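Local atomic coordinates of endoribonuclease MazF3 (Mycobacterium tuberculosis, PDB entry 5UCT), a protein that acts as the toxin of a type II toxin-antitoxin system, an endoribonuclease that cuts mRNA and 23S rRNA predominantly after the first two Us of UUCCU. Residues T28-L42 and Q56-V70. Residues are numbered along the deposited sequence; the frame is centred on the assembly and turned at random.
Sequences TNVTVAPITTTVRGL and QPSVVSCDNTQTIPV. With SO4 (sulfate ion), chain C.
With OG1 set beside the backbone N in both residues (chi1 -57° in Thr31, -62° in Thr67), the torsions bring the OG1 atoms of Thr31 and Thr67 to 2.8 Å from each other. The two residues are a non-hydrogen-bonded backbone pair in the curled antiparallel sheet of the SH3-like MazF fold, where strand 29-36 takes 66-69 as neighbour along its first half and 58-61 along its second. Val30 and Val32 each exchange two backbone hydrogen bonds with Ile68 and Gln66 respectively, and Val70 N adds one to Thr28 O. On the sheet face of Val30, CG1 lies 4.0 Å from Ile68 CG1, the two side chains running side by side in the same direction; Ile17 of strand 12-17 packs against Val30. Residues 62-65 link the two partner strands. Here Pro34, where strand 29-36 passes from one partner to the other, sets its ring across Asn64, with CD against Asn64 O and CG 3.9 Å from Asn64 CB, while Pro34 O accepts from Ser61 N. Ser61 OG in turn donates to Asn64 OD1 (2.8 Å), a side-chain bond within this connection. Farther along, Ile35 CG1 meets Val60 CG2 at 3.9 Å, and Val48 of strand 45-48 packs on both side chains. Thr67 also belongs to the dimer interface: its OG1 bonds Thr65 O of the second subunit, and its backbone O accepts a hydrogen bond from NE2 of Gln66 of the second subunit. Past the strand, Thr38 OG1 donates to a sulfate, probably from the crystallisation liquor. Thr36 O is gripped twice from one face of its carbonyl plane, by Val59 N and by Ser58 OG, the latter 2.7 Å from Thr36 O and almost directly above the plane.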
loop_
_atom_site.group_PDB
_atom_site.type_symbol
_atom_site.label_atom_id
_atom_site.label_comp_id
_atom_site.label_asym_id
_atom_site.label_seq_id
_atom_site.Cartn_x
_atom_site.Cartn_y
_atom_site.Cartn_z
ATOM N N THR A 28 14.780 -2.497 5.565
ATOM C CA THR A 28 15.279 -1.157 5.291
ATOM C C THR A 28 14.197 -0.216 4.785
ATOM O O THR A 28 14.429 0.997 4.730
ATOM C CB THR A 28 16.417 -1.210 4.266
ATOM O OG1 THR A 28 15.943 -1.817 3.058
ATOM C CG2 THR A 28 17.585 -2.013 4.809
ATOM N N ASN A 29 13.036 -0.740 4.407
ATOM C CA ASN A 29 11.906 0.063 3.974
ATOM C C ASN A 29 10.702 -0.238 4.859
ATOM O O ASN A 29 10.662 -1.245 5.571
ATOM C CB ASN A 29 11.567 -0.205 2.502
ATOM C CG ASN A 29 12.746 0.041 1.579
ATOM O OD1 ASN A 29 13.372 1.101 1.616
ATOM N ND2 ASN A 29 13.060 -0.945 0.749
ATOM N N VAL A 30 9.717 0.653 4.808
ATOM C CA VAL A 30 8.499 0.511 5.599
ATOM C C VAL A 30 7.343 1.112 4.811
ATOM O O VAL A 30 7.468 2.195 4.231
ATOM C CB VAL A 30 8.646 1.176 6.987
ATOM C CG1 VAL A 30 9.122 2.617 6.848
ATOM C CG2 VAL A 30 7.336 1.112 7.758
ATOM N N THR A 31 6.227 0.389 4.765
ATOM C CA THR A 31 5.030 0.863 4.088
ATOM C C THR A 31 4.185 1.655 5.075
ATOM O O THR A 31 3.897 1.179 6.178
ATOM C CB THR A 31 4.225 -0.302 3.511
ATOM O OG1 THR A 31 5.049 -1.057 2.616
ATOM C CG2 THR A 31 3.013 0.210 2.751
ATOM N N VAL A 32 3.798 2.869 4.680
ATOM C CA VAL A 32 3.097 3.793 5.558
ATOM C C VAL A 32 1.856 4.325 4.853
ATOM O O VAL A 32 1.720 4.240 3.630
ATOM C CB VAL A 32 3.997 4.965 6.003
ATOM C CG1 VAL A 32 5.222 4.448 6.742
ATOM C CG2 VAL A 32 4.411 5.802 4.804
ATOM N N ALA A 33 0.942 4.877 5.649
ATOM C CA ALA A 33 -0.240 5.564 5.144
ATOM C C ALA A 33 -0.231 6.993 5.664
ATOM O O ALA A 33 -0.198 7.198 6.889
ATOM C CB ALA A 33 -1.526 4.848 5.566
ATOM N N PRO A 34 -0.255 8.004 4.800
ATOM C CA PRO A 34 -0.140 9.385 5.275
ATOM C C PRO A 34 -1.405 9.843 5.983
ATOM O O PRO A 34 -2.498 9.312 5.777
ATOM C CB PRO A 34 0.094 10.181 3.989
ATOM C CG PRO A 34 -0.579 9.373 2.937
ATOM C CD PRO A 34 -0.396 7.932 3.337
ATOM N N ILE A 35 -1.235 10.854 6.830
ATOM C CA ILE A 35 -2.325 11.446 7.596
ATOM C C ILE A 35 -2.420 12.914 7.204
ATOM O O ILE A 35 -1.499 13.697 7.473
ATOM C CB ILE A 35 -2.114 11.297 9.109
ATOM C CG1 ILE A 35 -2.011 9.830 9.507
ATOM C CG2 ILE A 35 -3.247 11.941 9.874
ATOM C CD1 ILE A 35 -1.881 9.655 10.992
ATOM N N THR A 36 -3.531 13.294 6.575
ATOM C CA THR A 36 -3.754 14.669 6.151
ATOM C C THR A 36 -5.011 15.220 6.810
ATOM O O THR A 36 -5.972 14.487 7.064
ATOM C CB THR A 36 -3.869 14.779 4.621
ATOM O OG1 THR A 36 -4.075 16.148 4.251
ATOM C CG2 THR A 36 -5.024 13.932 4.098
ATOM N N THR A 37 -4.984 16.521 7.110
ATOM C CA THR A 37 -6.137 17.163 7.729
ATOM C C THR A 37 -7.285 17.351 6.748
ATOM O O THR A 37 -8.430 17.531 7.178
ATOM C CB THR A 37 -5.739 18.516 8.326
ATOM O OG1 THR A 37 -5.279 19.386 7.283
ATOM C CG2 THR A 37 -4.634 18.340 9.356
ATOM N N THR A 38 -7.007 17.311 5.447
ATOM C CA THR A 38 -8.042 17.428 4.424
ATOM C C THR A 38 -8.911 16.178 4.458
ATOM O O THR A 38 -8.546 15.136 3.907
ATOM C CB THR A 38 -7.414 17.622 3.049
ATOM O OG1 THR A 38 -6.558 18.771 3.066
ATOM C CG2 THR A 38 -8.491 17.815 1.990
ATOM N N VAL A 39 -10.063 16.272 5.113
ATOM C CA VAL A 39 -11.025 15.178 5.163
ATOM C C VAL A 39 -11.896 15.258 3.917
ATOM O O VAL A 39 -12.577 16.263 3.690
ATOM C CB VAL A 39 -11.880 15.245 6.438
ATOM C CG1 VAL A 39 -12.721 13.987 6.579
ATOM C CG2 VAL A 39 -11.001 15.451 7.661
ATOM N N ARG A 40 -11.872 14.204 3.103
ATOM C CA ARG A 40 -12.623 14.180 1.856
ATOM C C ARG A 40 -13.883 13.330 1.918
ATOM O O ARG A 40 -14.665 13.347 0.961
ATOM C CB ARG A 40 -11.730 13.686 0.707
ATOM C CG ARG A 40 -10.654 14.681 0.300
ATOM C CD ARG A 40 -9.838 14.187 -0.880
ATOM N NE ARG A 40 -9.071 15.270 -1.490
ATOM C CZ ARG A 40 -7.867 15.659 -1.082
ATOM N NH1 ARG A 40 -7.282 15.052 -0.058
ATOM N NH2 ARG A 40 -7.248 16.655 -1.699
ATOM N N GLY A 41 -14.109 12.604 3.007
ATOM C CA GLY A 41 -15.303 11.783 3.114
ATOM C C GLY A 41 -15.288 10.541 2.251
ATOM O O GLY A 41 -16.335 10.140 1.728
ATOM N N LEU A 42 -14.129 9.921 2.088
ATOM C CA LEU A 42 -14.006 8.675 1.348
ATOM C C LEU A 42 -14.088 7.494 2.308
ATOM O O LEU A 42 -13.715 7.597 3.478
ATOM C CB LEU A 42 -12.688 8.631 0.571
ATOM C CG LEU A 42 -12.534 9.652 -0.561
ATOM C CD1 LEU A 42 -11.094 9.720 -1.067
ATOM C CD2 LEU A 42 -13.485 9.325 -1.703
ATOM N N GLN A 56 -5.186 19.371 15.133
ATOM C CA GLN A 56 -6.543 19.340 14.618
ATOM C C GLN A 56 -6.922 17.921 14.197
ATOM O O GLN A 56 -6.051 17.075 13.978
ATOM C CB GLN A 56 -6.672 20.301 13.440
ATOM C CG GLN A 56 -5.557 20.183 12.413
ATOM C CD GLN A 56 -4.842 21.500 12.185
ATOM O OE1 GLN A 56 -4.645 22.281 13.115
ATOM N NE2 GLN A 56 -4.456 21.756 10.941
ATOM N N PRO A 57 -8.221 17.629 14.096
ATOM C CA PRO A 57 -8.638 16.296 13.642
ATOM C C PRO A 57 -8.135 16.004 12.237
ATOM O O PRO A 57 -8.011 16.898 11.396
ATOM C CB PRO A 57 -10.172 16.367 13.690
ATOM C CG PRO A 57 -10.493 17.822 13.722
ATOM C CD PRO A 57 -9.375 18.457 14.477
ATOM N N SER A 58 -7.839 14.728 11.988
ATOM C CA SER A 58 -7.212 14.314 10.740
ATOM C C SER A 58 -7.733 12.931 10.359
ATOM O O SER A 58 -8.576 12.353 11.050
ATOM C CB SER A 58 -5.686 14.340 10.877
ATOM O OG SER A 58 -5.071 14.437 9.610
ATOM N N VAL A 59 -7.237 12.405 9.236
ATOM C CA VAL A 59 -7.681 11.112 8.731
ATOM C C VAL A 59 -6.496 10.369 8.130
ATOM O O VAL A 59 -5.573 10.975 7.582
ATOM C CB VAL A 59 -8.812 11.248 7.686
ATOM C CG1 VAL A 59 -10.108 11.704 8.341
ATOM C CG2 VAL A 59 -8.398 12.208 6.576
ATOM N N VAL A 60 -6.531 9.044 8.241
ATOM C CA VAL A 60 -5.547 8.183 7.589
ATOM C C VAL A 60 -6.007 7.926 6.159
ATOM O O VAL A 60 -7.071 7.338 5.936
ATOM C CB VAL A 60 -5.368 6.865 8.356
ATOM C CG1 VAL A 60 -4.493 5.903 7.565
ATOM C CG2 VAL A 60 -4.770 7.127 9.729
ATOM N N SER A 61 -5.209 8.366 5.190
ATOM C CA SER A 61 -5.552 8.251 3.771
ATOM C C SER A 61 -4.982 6.944 3.234
ATOM O O SER A 61 -3.804 6.863 2.878
ATOM C CB SER A 61 -5.019 9.451 2.993
ATOM O OG SER A 61 -5.153 9.260 1.596
ATOM N N CYS A 62 -5.826 5.914 3.163
ATOM C CA CYS A 62 -5.393 4.596 2.716
ATOM C C CYS A 62 -5.292 4.478 1.201
ATOM O O CYS A 62 -4.845 3.437 0.709
ATOM C CB CYS A 62 -6.341 3.522 3.247
ATOM S SG CYS A 62 -6.131 3.159 5.004
ATOM N N ASP A 63 -5.706 5.496 0.449
ATOM C CA ASP A 63 -5.528 5.474 -0.996
ATOM C C ASP A 63 -4.165 5.990 -1.431
ATOM O O ASP A 63 -3.850 5.927 -2.625
ATOM C CB ASP A 63 -6.624 6.298 -1.675
ATOM C CG ASP A 63 -7.848 5.475 -2.002
ATOM O OD1 ASP A 63 -7.684 4.353 -2.521
ATOM O OD2 ASP A 63 -8.972 5.950 -1.737
ATOM N N ASN A 64 -3.354 6.485 -0.499
ATOM C CA ASN A 64 -2.062 7.083 -0.806
ATOM C C ASN A 64 -0.935 6.416 -0.029
ATOM O O ASN A 64 0.021 7.069 0.387
ATOM C CB ASN A 64 -2.077 8.584 -0.524
ATOM C CG ASN A 64 -3.106 9.324 -1.349
ATOM O OD1 ASN A 64 -3.987 9.990 -0.808
ATOM N ND2 ASN A 64 -2.992 9.222 -2.667
ATOM N N THR A 65 -1.030 5.108 0.183
ATOM C CA THR A 65 0.015 4.406 0.916
ATOM C C THR A 65 1.320 4.415 0.126
ATOM O O THR A 65 1.328 4.363 -1.108
ATOM C CB THR A 65 -0.402 2.965 1.207
ATOM O OG1 THR A 65 -0.268 2.189 0.010
ATOM C CG2 THR A 65 -1.851 2.916 1.681
ATOM N N GLN A 66 2.434 4.490 0.851
ATOM C CA GLN A 66 3.751 4.570 0.239
ATOM C C GLN A 66 4.726 3.705 1.022
ATOM O O GLN A 66 4.590 3.533 2.237
ATOM C CB GLN A 66 4.267 6.017 0.195
ATOM C CG GLN A 66 3.359 6.996 -0.547
ATOM C CD GLN A 66 3.601 7.006 -2.043
ATOM O OE1 GLN A 66 4.463 6.292 -2.546
ATOM N NE2 GLN A 66 2.845 7.829 -2.760
ATOM N N THR A 67 5.712 3.158 0.312
ATOM C CA THR A 67 6.838 2.457 0.924
ATOM C C THR A 67 8.046 3.384 0.864
ATOM O O THR A 67 8.561 3.672 -0.222
ATOM C CB THR A 67 7.125 1.136 0.212
ATOM O OG1 THR A 67 5.991 0.270 0.330
ATOM C CG2 THR A 67 8.331 0.456 0.831
ATOM N N ILE A 68 8.491 3.854 2.026
ATOM C CA ILE A 68 9.573 4.832 2.113
ATOM C C ILE A 68 10.784 4.182 2.774
ATOM O O ILE A 68 10.634 3.174 3.480
ATOM C CB ILE A 68 9.131 6.087 2.887
ATOM C CG1 ILE A 68 8.921 5.759 4.371
ATOM C CG2 ILE A 68 7.860 6.659 2.292
ATOM C CD1 ILE A 68 8.609 6.967 5.225
ATOM N N PRO A 69 11.993 4.704 2.571
ATOM C CA PRO A 69 13.140 4.196 3.329
ATOM C C PRO A 69 12.979 4.505 4.809
ATOM O O PRO A 69 12.384 5.513 5.193
ATOM C CB PRO A 69 14.331 4.951 2.728
ATOM C CG PRO A 69 13.853 5.444 1.403
ATOM C CD PRO A 69 12.395 5.716 1.578
ATOM N N VAL A 70 13.516 3.614 5.647
ATOM C CA VAL A 70 13.500 3.850 7.087
ATOM C C VAL A 70 14.305 5.096 7.445
ATOM O O VAL A 70 14.056 5.721 8.484
ATOM C CB VAL A 70 14.006 2.593 7.836
ATOM C CG1 VAL A 70 14.137 2.847 9.331
ATOM C CG2 VAL A 70 13.061 1.426 7.602
HETATM S S SO4 C . -2.977 18.208 1.336
HETATM O O1 SO4 C . -2.615 18.412 2.735
HETATM O O2 SO4 C . -1.984 18.850 0.479
HETATM O O3 SO4 C . -4.289 18.794 1.084
HETATM O O4 SO4 C . -3.019 16.778 1.047
#